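UDP-4-amino-4,6-dideoxy-N-acetyl-beta-L-altrosamine transaminase (Helicobacter pylori, PDB 2FNU) catalyses the pyridoxal phosphate-dependent amino transfer between L-glutamate and a UDP-linked 4-hexulose, the second step of pseudaminic acid biosynthesis for flagellin modification. Local coordinates at residues L60-R65 with K205-H210; M90-G95 with Q323-L328; P98-I103 with P318-Q323. All coordinates share one frame; numbering follows the deposited sequence.

Contact 1 of 3, residues L60-R65 with K205-H210; sequences LLTLYR and KLFRSH
Phe-207 reaches from the end of helix 198-208 to the flank of helix 56-66, where Thr-62 and Arg-65 receive its ring. Both helices belong to the large domain of a fold-type I pyridoxal phosphate enzyme, built round a seven-stranded mixed sheet. CB of Phe-207 already faces helix 56-66, and with CG anti to the backbone N (chi1 -170°) the ring is carried on between Thr-62 and Arg-65. From CB outward it meets Thr-62, then Leu-61 at one ring edge, and last Arg-65. CB of Phe-207 lies 4.1 Å from CG2 of Thr-62, and the two side chains run antiparallel alongside one another. Next, CD1 of Phe-207 comes within 3.4 Å of OG1 of Thr-62, which sits at the ring's edge near its plane. That oxygen is already hydrogen-bonded to the carbonyl of Ser-58 one turn earlier, so its approach to the ring is a packing contact. CE1 of Phe-207 is 4.5 Å from CD2 of Leu-61, a looser apolar touch on the same rim.

The far end of the ring meets Arg-65. Bends at chi2 and chi3 fold the arginine chain so that its guanidinium covers the rim of Phe-207 with one face. The two planes are 88° apart, so an aromatic edge points at a flat cation, rather than the cation stacking on the aromatic face. NH1 also makes a salt bridge with Glu-93 OE2 of the second subunit, which should limit the guanidinium's freedom to turn. His-227 of the same chain meets the Phe-207 ring with planes about 45° apart. At the outermost point, CZ of Phe-207 stands 3.8 Å from NH1 of Arg-65, and CE2 of the same ring 3.9 Å from NH2.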
loop_
_atom_site.group_PDB
_atom_site.type_symbol
_atom_site.label_atom_id
_atom_site.label_comp_id
_atom_site.label_asym_id
_atom_site.label_seq_id
_atom_site.Cartn_x
_atom_site.Cartn_y
_atom_site.Cartn_z
ATOM N N LEU B 60 -5.703 -8.841 -1.289
ATOM C CA LEU B 60 -5.646 -10.154 -1.936
ATOM C C LEU B 60 -4.352 -10.880 -1.573
ATOM O O LEU B 60 -4.376 -12.074 -1.244
ATOM C CB LEU B 60 -5.760 -10.021 -3.470
ATOM C CG LEU B 60 -7.147 -9.743 -4.042
ATOM C CD1 LEU B 60 -7.052 -9.272 -5.489
ATOM C CD2 LEU B 60 -8.031 -10.970 -3.957
ATOM N N LEU B 61 -3.218 -10.171 -1.628
ATOM C CA LEU B 61 -1.950 -10.812 -1.287
ATOM C C LEU B 61 -2.004 -11.299 0.162
ATOM O O LEU B 61 -1.590 -12.418 0.480
ATOM C CB LEU B 61 -0.783 -9.839 -1.417
ATOM C CG LEU B 61 0.574 -10.395 -0.957
ATOM C CD1 LEU B 61 1.031 -11.502 -1.917
ATOM C CD2 LEU B 61 1.625 -9.288 -0.881
ATOM N N THR B 62 -2.507 -10.449 1.047
ATOM C CA THR B 62 -2.577 -10.810 2.468
ATOM C C THR B 62 -3.458 -12.043 2.689
ATOM O O THR B 62 -3.101 -12.940 3.456
ATOM C CB THR B 62 -3.096 -9.616 3.280
ATOM O OG1 THR B 62 -2.175 -8.532 3.100
ATOM C CG2 THR B 62 -3.188 -9.953 4.780
ATOM N N LEU B 63 -4.594 -12.085 2.008
ATOM C CA LEU B 63 -5.473 -13.254 2.083
ATOM C C LEU B 63 -4.782 -14.506 1.515
ATOM O O LEU B 63 -4.780 -15.572 2.167
ATOM C CB LEU B 63 -6.794 -12.987 1.343
ATOM C CG LEU B 63 -7.725 -14.208 1.268
ATOM C CD1 LEU B 63 -8.064 -14.780 2.657
ATOM C CD2 LEU B 63 -9.002 -13.749 0.533
ATOM N N TYR B 64 -4.217 -14.402 0.314
ATOM C CA TYR B 64 -3.640 -15.581 -0.324
ATOM C C TYR B 64 -2.465 -16.141 0.471
ATOM O O TYR B 64 -2.253 -17.360 0.484
ATOM C CB TYR B 64 -3.147 -15.229 -1.727
ATOM C CG TYR B 64 -4.224 -14.894 -2.764
ATOM C CD1 TYR B 64 -3.875 -14.239 -3.935
ATOM C CD2 TYR B 64 -5.575 -15.256 -2.579
ATOM C CE1 TYR B 64 -4.809 -13.960 -4.929
ATOM C CE2 TYR B 64 -6.532 -14.973 -3.553
ATOM C CZ TYR B 64 -6.130 -14.323 -4.745
ATOM O OH TYR B 64 -7.040 -14.035 -5.743
ATOM N N ARG B 65 -1.696 -15.260 1.110
ATOM C CA ARG B 65 -0.516 -15.685 1.857
ATOM C C ARG B 65 -0.899 -16.325 3.179
ATOM O O ARG B 65 -0.136 -17.138 3.726
ATOM C CB ARG B 65 0.422 -14.493 2.130
ATOM C CG ARG B 65 1.244 -14.055 0.902
ATOM C CD ARG B 65 2.416 -15.018 0.583
ATOM N NE ARG B 65 3.353 -15.109 1.710
ATOM C CZ ARG B 65 4.292 -14.199 1.985
ATOM N NH1 ARG B 65 4.475 -13.136 1.198
ATOM N NH2 ARG B 65 5.051 -14.359 3.067
ATOM N N LYS B 205 -4.071 -9.443 10.131
ATOM C CA LYS B 205 -3.858 -8.186 10.825
ATOM C C LYS B 205 -2.374 -7.941 11.098
ATOM O O LYS B 205 -1.872 -6.839 10.862
ATOM C CB LYS B 205 -4.681 -8.176 12.118
ATOM C CG LYS B 205 -4.699 -6.865 12.876
ATOM C CD LYS B 205 -5.594 -7.024 14.120
ATOM C CE LYS B 205 -5.745 -5.724 14.876
ATOM N NZ LYS B 205 -6.837 -5.862 15.882
ATOM N N LEU B 206 -1.665 -8.967 11.560
ATOM C CA LEU B 206 -0.223 -8.828 11.764
ATOM C C LEU B 206 0.512 -8.634 10.432
ATOM O O LEU B 206 1.450 -7.819 10.346
ATOM C CB LEU B 206 0.330 -10.034 12.515
ATOM C CG LEU B 206 -0.130 -10.114 13.966
ATOM C CD1 LEU B 206 0.056 -11.530 14.458
ATOM C CD2 LEU B 206 0.666 -9.106 14.817
ATOM N N PHE B 207 0.082 -9.372 9.405
ATOM C CA PHE B 207 0.756 -9.312 8.088
ATOM C C PHE B 207 0.651 -7.920 7.483
ATOM O O PHE B 207 1.555 -7.479 6.751
ATOM C CB PHE B 207 0.121 -10.338 7.162
ATOM C CG PHE B 207 0.859 -10.568 5.864
ATOM C CD1 PHE B 207 0.479 -9.884 4.696
ATOM C CD2 PHE B 207 1.882 -11.523 5.787
ATOM C CE1 PHE B 207 1.118 -10.145 3.478
ATOM C CE2 PHE B 207 2.529 -11.781 4.591
ATOM C CZ PHE B 207 2.148 -11.088 3.435
ATOM N N ARG B 208 -0.453 -7.235 7.786
ATOM C CA ARG B 208 -0.702 -5.875 7.300
ATOM C C ARG B 208 0.270 -4.833 7.876
ATOM O O ARG B 208 0.470 -3.770 7.290
ATOM C CB ARG B 208 -2.149 -5.488 7.631
ATOM C CG ARG B 208 -2.551 -4.073 7.189
ATOM C CD ARG B 208 -3.999 -3.733 7.575
ATOM N NE ARG B 208 -4.148 -3.713 9.036
ATOM C CZ ARG B 208 -5.293 -3.494 9.674
ATOM N NH1 ARG B 208 -6.420 -3.238 8.994
ATOM N NH2 ARG B 208 -5.304 -3.504 11.004
ATOM N N SER B 209 0.825 -5.131 9.058
ATOM C CA SER B 209 1.628 -4.147 9.788
ATOM C C SER B 209 2.815 -4.809 10.489
ATOM O O SER B 209 2.855 -4.937 11.733
ATOM C CB SER B 209 0.761 -3.366 10.787
ATOM O OG SER B 209 1.424 -2.189 11.253
ATOM N N HIS B 210 3.785 -5.221 9.674
ATOM C CA HIS B 210 5.126 -5.583 10.136
ATOM C C HIS B 210 5.285 -6.847 10.973
ATOM O O HIS B 210 6.417 -7.150 11.385
ATOM C CB HIS B 210 5.749 -4.405 10.901
ATOM C CG HIS B 210 5.726 -3.126 10.127
ATOM N ND1 HIS B 210 6.408 -2.973 8.936
ATOM C CD2 HIS B 210 5.090 -1.952 10.358
ATOM C CE1 HIS B 210 6.191 -1.751 8.468
ATOM N NE2 HIS B 210 5.390 -1.115 9.309
#

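Contact 2 of 3, residues M90-G95 with Q323-L328; sequences MLLESG and QLYQQL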
loop_
_atom_site.group_PDB
_atom_site.type_symbol
_atom_site.label_atom_id
_atom_site.label_comp_id
_atom_site.label_asym_id
_atom_site.label_seq_id
_atom_site.Cartn_x
_atom_site.Cartn_y
_atom_site.Cartn_z
ATOM N N MET B 90 -1.634 -11.913 -7.729
ATOM C CA MET B 90 -1.350 -12.150 -6.303
ATOM C C MET B 90 -1.299 -13.632 -5.972
ATOM O O MET B 90 -0.660 -14.009 -4.994
ATOM C CB MET B 90 -2.320 -11.386 -5.396
ATOM C CG MET B 90 -2.200 -9.865 -5.504
ATOM S SD MET B 90 -0.514 -9.273 -5.121
ATOM C CE MET B 90 0.170 -9.082 -6.780
ATOM N N LEU B 91 -1.901 -14.467 -6.822
ATOM C CA LEU B 91 -1.699 -15.915 -6.717
ATOM C C LEU B 91 -0.251 -16.265 -7.008
ATOM O O LEU B 91 0.392 -17.006 -6.248
ATOM C CB LEU B 91 -2.661 -16.675 -7.647
ATOM C CG LEU B 91 -4.146 -16.614 -7.261
ATOM C CD1 LEU B 91 -5.038 -17.219 -8.358
ATOM C CD2 LEU B 91 -4.447 -17.314 -5.913
ATOM N N LEU B 92 0.260 -15.740 -8.113
ATOM C CA LEU B 92 1.662 -15.999 -8.485
ATOM C C LEU B 92 2.593 -15.547 -7.368
ATOM O O LEU B 92 3.530 -16.262 -7.022
ATOM C CB LEU B 92 2.035 -15.284 -9.788
ATOM C CG LEU B 92 1.315 -15.766 -11.058
ATOM C CD1 LEU B 92 1.823 -14.997 -12.269
ATOM C CD2 LEU B 92 1.471 -17.279 -11.278
ATOM N N GLU B 93 2.322 -14.373 -6.791
ATOM C CA GLU B 93 3.189 -13.863 -5.734
ATOM C C GLU B 93 3.110 -14.684 -4.453
ATOM O O GLU B 93 3.981 -14.569 -3.584
ATOM C CB GLU B 93 2.883 -12.390 -5.441
ATOM C CG GLU B 93 3.434 -11.456 -6.509
ATOM C CD GLU B 93 4.940 -11.237 -6.324
ATOM O OE1 GLU B 93 5.756 -11.948 -6.970
ATOM O OE2 GLU B 93 5.301 -10.380 -5.483
ATOM N N SER B 94 2.060 -15.493 -4.326
ATOM C CA SER B 94 1.872 -16.315 -3.147
ATOM C C SER B 94 2.292 -17.764 -3.406
ATOM O O SER B 94 2.139 -18.613 -2.532
ATOM C CB SER B 94 0.415 -16.229 -2.685
ATOM O OG SER B 94 0.110 -14.873 -2.377
ATOM N N GLY B 95 2.809 -18.036 -4.608
ATOM C CA GLY B 95 3.356 -19.363 -4.923
ATOM C C GLY B 95 2.411 -20.250 -5.706
ATOM O O GLY B 95 2.786 -21.370 -6.089
ATOM N N GLN B 323 1.371 -11.665 -21.595
ATOM C CA GLN B 323 2.717 -12.207 -21.843
ATOM C C GLN B 323 3.267 -13.041 -20.689
ATOM O O GLN B 323 3.817 -14.134 -20.891
ATOM C CB GLN B 323 3.690 -11.065 -22.176
ATOM C CG GLN B 323 5.113 -11.558 -22.492
ATOM C CD GLN B 323 6.101 -10.446 -22.880
ATOM O OE1 GLN B 323 7.313 -10.691 -23.015
ATOM N NE2 GLN B 323 5.595 -9.229 -23.059
ATOM N N LEU B 324 3.109 -12.538 -19.468
ATOM C CA LEU B 324 3.586 -13.265 -18.309
ATOM C C LEU B 324 2.982 -14.660 -18.258
ATOM O O LEU B 324 3.685 -15.630 -17.995
ATOM C CB LEU B 324 3.263 -12.505 -17.023
ATOM C CG LEU B 324 3.584 -13.202 -15.693
ATOM C CD1 LEU B 324 5.082 -13.484 -15.530
ATOM C CD2 LEU B 324 3.064 -12.354 -14.557
ATOM N N TYR B 325 1.671 -14.737 -18.491
ATOM C CA TYR B 325 0.954 -16.001 -18.339
ATOM C C TYR B 325 1.248 -16.932 -19.515
ATOM O O TYR B 325 1.364 -18.146 -19.329
ATOM C CB TYR B 325 -0.556 -15.743 -18.146
ATOM C CG TYR B 325 -0.792 -15.112 -16.799
ATOM C CD1 TYR B 325 -0.632 -13.734 -16.610
ATOM C CD2 TYR B 325 -1.100 -15.903 -15.692
ATOM C CE1 TYR B 325 -0.785 -13.156 -15.346
ATOM C CE2 TYR B 325 -1.284 -15.328 -14.409
ATOM C CZ TYR B 325 -1.111 -13.957 -14.259
ATOM O OH TYR B 325 -1.261 -13.389 -12.997
ATOM N N GLN B 326 1.418 -16.345 -20.700
ATOM C CA GLN B 326 1.841 -17.110 -21.883
ATOM C C GLN B 326 3.222 -17.728 -21.698
ATOM O O GLN B 326 3.470 -18.847 -22.154
ATOM C CB GLN B 326 1.864 -16.208 -23.114
ATOM C CG GLN B 326 0.496 -15.842 -23.633
ATOM C CD GLN B 326 -0.247 -17.030 -24.216
ATOM O OE1 GLN B 326 -1.340 -17.381 -23.761
ATOM N NE2 GLN B 326 0.347 -17.664 -25.223
ATOM N N GLN B 327 4.132 -16.998 -21.060
ATOM C CA GLN B 327 5.477 -17.535 -20.842
ATOM C C GLN B 327 5.506 -18.597 -19.727
ATOM O O GLN B 327 6.221 -19.601 -19.825
ATOM C CB GLN B 327 6.481 -16.407 -20.584
ATOM C CG GLN B 327 7.968 -16.816 -20.728
ATOM C CD GLN B 327 8.319 -17.522 -22.068
ATOM O OE1 GLN B 327 8.094 -16.987 -23.162
ATOM N NE2 GLN B 327 8.895 -18.725 -21.968
ATOM N N LEU B 328 4.716 -18.405 -18.676
ATOM C CA LEU B 328 4.723 -19.356 -17.574
ATOM C C LEU B 328 3.931 -20.632 -17.836
ATOM O O LEU B 328 4.295 -21.708 -17.338
ATOM C CB LEU B 328 4.203 -18.696 -16.287
ATOM C CG LEU B 328 5.045 -17.613 -15.620
ATOM C CD1 LEU B 328 4.277 -17.007 -14.462
ATOM C CD2 LEU B 328 6.381 -18.159 -15.151
#
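The hydroxyl of Tyr-325 is held by a hydrogen bond to ND2 of Asn-89, just ahead of 90-95, and the same oxygen is packed against Leu-92, whose CD1 lies 3.6 Å from Tyr-325 OH. This methyl carries nearly all of the contact. It also comes within 3.7 Å of CZ of Tyr-325, approaching the ring obliquely, and CD1 of Leu-92 meets CD2 of Leu-324 at 3.7 Å. A fourth touch, CD1 of Leu-92 to CD1 of Leu-328 at 3.9 Å, adds the residue one turn further along helix 323-328. Residues 324, 325 and 328 together meet a single leucine methyl. Leu-92 can reach them because its CG is anti to the carbonyl carbon (chi1 -66°), with the chain extended beyond.

Helix 86-93 lies in the large domain of the fold-type I aminotransferase, and the contact brings the much later helix 323-328 onto its end. There the helix closes in a Schellman motif: Gly-95 has positive phi (100°), and two backbone bonds return to the last turn, Gly-95 N to Leu-92 O and Ser-94 N to Leu-91 O. Separately, Ser-94 OG bonds Met-90 O at 2.9 Å, the C=O...OG angle being 164°. The second subunit touches both segments, its Ile-225 packing on Leu-92 and its Lys-223 on Leu-324.

Contact 3 of 3, residues P98-I103 with P318-Q323; sequences PVFAGI and PIYQYQ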
loop_
_atom_site.group_PDB
_atom_site.type_symbol
_atom_site.label_atom_id
_atom_site.label_comp_id
_atom_site.label_asym_id
_atom_site.label_seq_id
_atom_site.Cartn_x
_atom_site.Cartn_y
_atom_site.Cartn_z
ATOM N N PRO B 98 -2.460 -20.470 -11.086
ATOM C CA PRO B 98 -3.883 -20.313 -11.414
ATOM C C PRO B 98 -4.306 -21.356 -12.429
ATOM O O PRO B 98 -3.580 -21.611 -13.389
ATOM C CB PRO B 98 -3.972 -18.915 -12.030
ATOM C CG PRO B 98 -2.592 -18.638 -12.550
ATOM C CD PRO B 98 -1.630 -19.375 -11.629
ATOM N N VAL B 99 -5.495 -21.920 -12.223
ATOM C CA VAL B 99 -6.092 -22.830 -13.183
ATOM C C VAL B 99 -7.380 -22.179 -13.653
ATOM O O VAL B 99 -8.304 -22.014 -12.871
ATOM C CB VAL B 99 -6.341 -24.205 -12.536
ATOM C CG1 VAL B 99 -6.993 -25.162 -13.525
ATOM C CG2 VAL B 99 -5.017 -24.778 -12.035
ATOM N N PHE B 100 -7.425 -21.757 -14.913
ATOM C CA PHE B 100 -8.540 -20.927 -15.385
ATOM C C PHE B 100 -9.756 -21.744 -15.824
ATOM O O PHE B 100 -9.639 -22.634 -16.665
ATOM C CB PHE B 100 -8.074 -19.998 -16.522
ATOM C CG PHE B 100 -7.065 -18.978 -16.068
ATOM C CD1 PHE B 100 -5.730 -19.076 -16.433
ATOM C CD2 PHE B 100 -7.456 -17.946 -15.220
ATOM C CE1 PHE B 100 -4.792 -18.120 -15.970
ATOM C CE2 PHE B 100 -6.528 -16.983 -14.765
ATOM C CZ PHE B 100 -5.200 -17.076 -15.150
ATOM N N ALA B 101 -10.912 -21.432 -15.228
ATOM C CA ALA B 101 -12.175 -22.091 -15.543
ATOM C C ALA B 101 -12.929 -21.341 -16.624
ATOM O O ALA B 101 -12.701 -20.149 -16.842
ATOM C CB ALA B 101 -13.052 -22.163 -14.290
ATOM N N GLY B 102 -13.859 -22.029 -17.272
ATOM C CA GLY B 102 -14.793 -21.348 -18.154
ATOM C C GLY B 102 -15.704 -20.396 -17.395
ATOM O O GLY B 102 -15.850 -20.479 -16.161
ATOM N N ILE B 103 -16.325 -19.486 -18.135
ATOM C CA ILE B 103 -17.257 -18.528 -17.563
ATOM C C ILE B 103 -18.624 -18.642 -18.244
ATOM O O ILE B 103 -18.789 -19.351 -19.242
ATOM C CB ILE B 103 -16.738 -17.077 -17.661
ATOM C CG1 ILE B 103 -16.555 -16.660 -19.126
ATOM C CG2 ILE B 103 -15.427 -16.887 -16.863
ATOM C CD1 ILE B 103 -16.908 -15.197 -19.353
ATOM N N PRO B 318 -8.866 -11.794 -21.263
ATOM C CA PRO B 318 -8.617 -13.031 -20.520
ATOM C C PRO B 318 -7.201 -13.038 -19.965
ATOM O O PRO B 318 -6.252 -12.792 -20.703
ATOM C CB PRO B 318 -8.820 -14.121 -21.583
ATOM C CG PRO B 318 -9.890 -13.498 -22.521
ATOM C CD PRO B 318 -9.434 -12.055 -22.605
ATOM N N ILE B 319 -7.053 -13.314 -18.671
ATOM C CA ILE B 319 -5.761 -13.150 -18.002
ATOM C C ILE B 319 -4.652 -13.996 -18.626
ATOM O O ILE B 319 -3.492 -13.569 -18.705
ATOM C CB ILE B 319 -5.890 -13.418 -16.478
ATOM C CG1 ILE B 319 -6.733 -12.315 -15.815
ATOM C CG2 ILE B 319 -4.532 -13.536 -15.810
ATOM C CD1 ILE B 319 -7.203 -12.667 -14.395
ATOM N N TYR B 320 -5.019 -15.182 -19.095
ATOM C CA TYR B 320 -4.005 -16.105 -19.670
ATOM C C TYR B 320 -3.421 -15.573 -20.993
ATOM O O TYR B 320 -2.452 -16.137 -21.494
ATOM C CB TYR B 320 -4.588 -17.515 -19.852
ATOM C CG TYR B 320 -5.828 -17.545 -20.738
ATOM C CD1 TYR B 320 -7.099 -17.755 -20.189
ATOM C CD2 TYR B 320 -5.733 -17.335 -22.115
ATOM C CE1 TYR B 320 -8.241 -17.763 -20.997
ATOM C CE2 TYR B 320 -6.883 -17.332 -22.935
ATOM C CZ TYR B 320 -8.132 -17.559 -22.359
ATOM O OH TYR B 320 -9.266 -17.551 -23.140
ATOM N N GLN B 321 -4.024 -14.524 -21.560
ATOM C CA GLN B 321 -3.505 -13.886 -22.779
ATOM C C GLN B 321 -2.284 -12.995 -22.523
ATOM O O GLN B 321 -1.555 -12.655 -23.474
ATOM C CB GLN B 321 -4.581 -13.019 -23.463
ATOM C CG GLN B 321 -5.714 -13.740 -24.191
ATOM C CD GLN B 321 -6.519 -12.791 -25.127
ATOM O OE1 GLN B 321 -6.090 -11.659 -25.429
ATOM N NE2 GLN B 321 -7.675 -13.264 -25.600
ATOM N N TYR B 322 -2.098 -12.557 -21.273
ATOM C CA TYR B 322 -0.973 -11.672 -20.972
ATOM C C TYR B 322 0.350 -12.409 -21.147
ATOM O O TYR B 322 0.443 -13.604 -20.860
ATOM C CB TYR B 322 -1.083 -11.137 -19.547
ATOM C CG TYR B 322 -2.126 -10.058 -19.363
ATOM C CD1 TYR B 322 -2.065 -8.854 -20.084
ATOM C CD2 TYR B 322 -3.160 -10.217 -18.428
ATOM C CE1 TYR B 322 -3.010 -7.846 -19.897
ATOM C CE2 TYR B 322 -4.123 -9.219 -18.236
ATOM C CZ TYR B 322 -4.026 -8.028 -18.962
ATOM O OH TYR B 322 -4.936 -7.000 -18.825
ATOM N N GLN B 323 1.371 -11.665 -21.595
ATOM C CA GLN B 323 2.717 -12.207 -21.843
ATOM C C GLN B 323 3.267 -13.041 -20.689
ATOM O O GLN B 323 3.817 -14.134 -20.891
ATOM C CB GLN B 323 3.690 -11.065 -22.176
ATOM C CG GLN B 323 5.113 -11.558 -22.492
ATOM C CD GLN B 323 6.101 -10.446 -22.880
ATOM O OE1 GLN B 323 7.313 -10.691 -23.015
ATOM N NE2 GLN B 323 5.595 -9.229 -23.059
#
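Phe-100, on strand 97-100, presses its ring against two successive residues of the 3-10 turn 319-321. One end of the ring reaches Ile-319: CZ of Phe-100 is 3.7 Å from CG2 of Ile-319, and CE2 of Phe-100 is 4.0 Å from CB of the same isoleucine, the two side chains crossing at about a right angle. Along one side of the ring, CD1 and CE1 of Phe-100 each lie 3.9 Å from CB of Tyr-320. Both partners approach the phenylalanine ring obliquely. Relative to the tyrosine ring, CD1 of Phe-100 lies at the edge, near the plane, so the two aromatics do not stack.

The next shell is placed to hold these groups. CG of Tyr-320 lies between its backbone N and carbonyl carbon (chi1 58°), which lays the tyrosine ring over Pro-318 while CB stays against Phe-100; CB of Pro-318 is 3.6 Å above the plane of the tyrosine ring near its rim. The phenol end is held by hydrogen bonds of OH to Glu-338 and to the backbone N of Leu-334. The turn itself is closed by Gln-321 N to Pro-318 O at 2.9 Å, and Ile-319 also has a backbone bond to Pro-81.

Further out, the Ile-319 side chain is about 6 Å from that of the substrate-binding Tyr-316 and about 8 Å from the bound cofactor. The arrangement joins a strand that is outermost within this chain, in the seven-stranded sheet with the strand order 1-7-6-5-4-2-3 of fold-type I aminotransferases, to the loop that continues from the active-site tyrosine.

Contacts 1 and 3 are buried, whereas contact 2 is only partly so, with Leu-328 exposed. Contact 1 joins two helices and mixes aromatic, hydroxyl and charged groups; contacts 2 and 3 are essentially apolar across their interfaces. Helix 86-93 connects contacts 1 and 2: Tyr-64 CD1 lies 3.3 Å from the carbonyl carbon of Met-90, and Glu-93 pairs with Arg-65 across the dimer. Contacts 2 and 3 adjoin at Gln-323, which touches nothing across either; their centres are about 11 Å apart, and they use neighbouring elements, helix 86-93 and strand 97-100, to receive the consecutive turn and helix of 318-328. Contacts 1 and 3 do not touch, although all three border the second subunit.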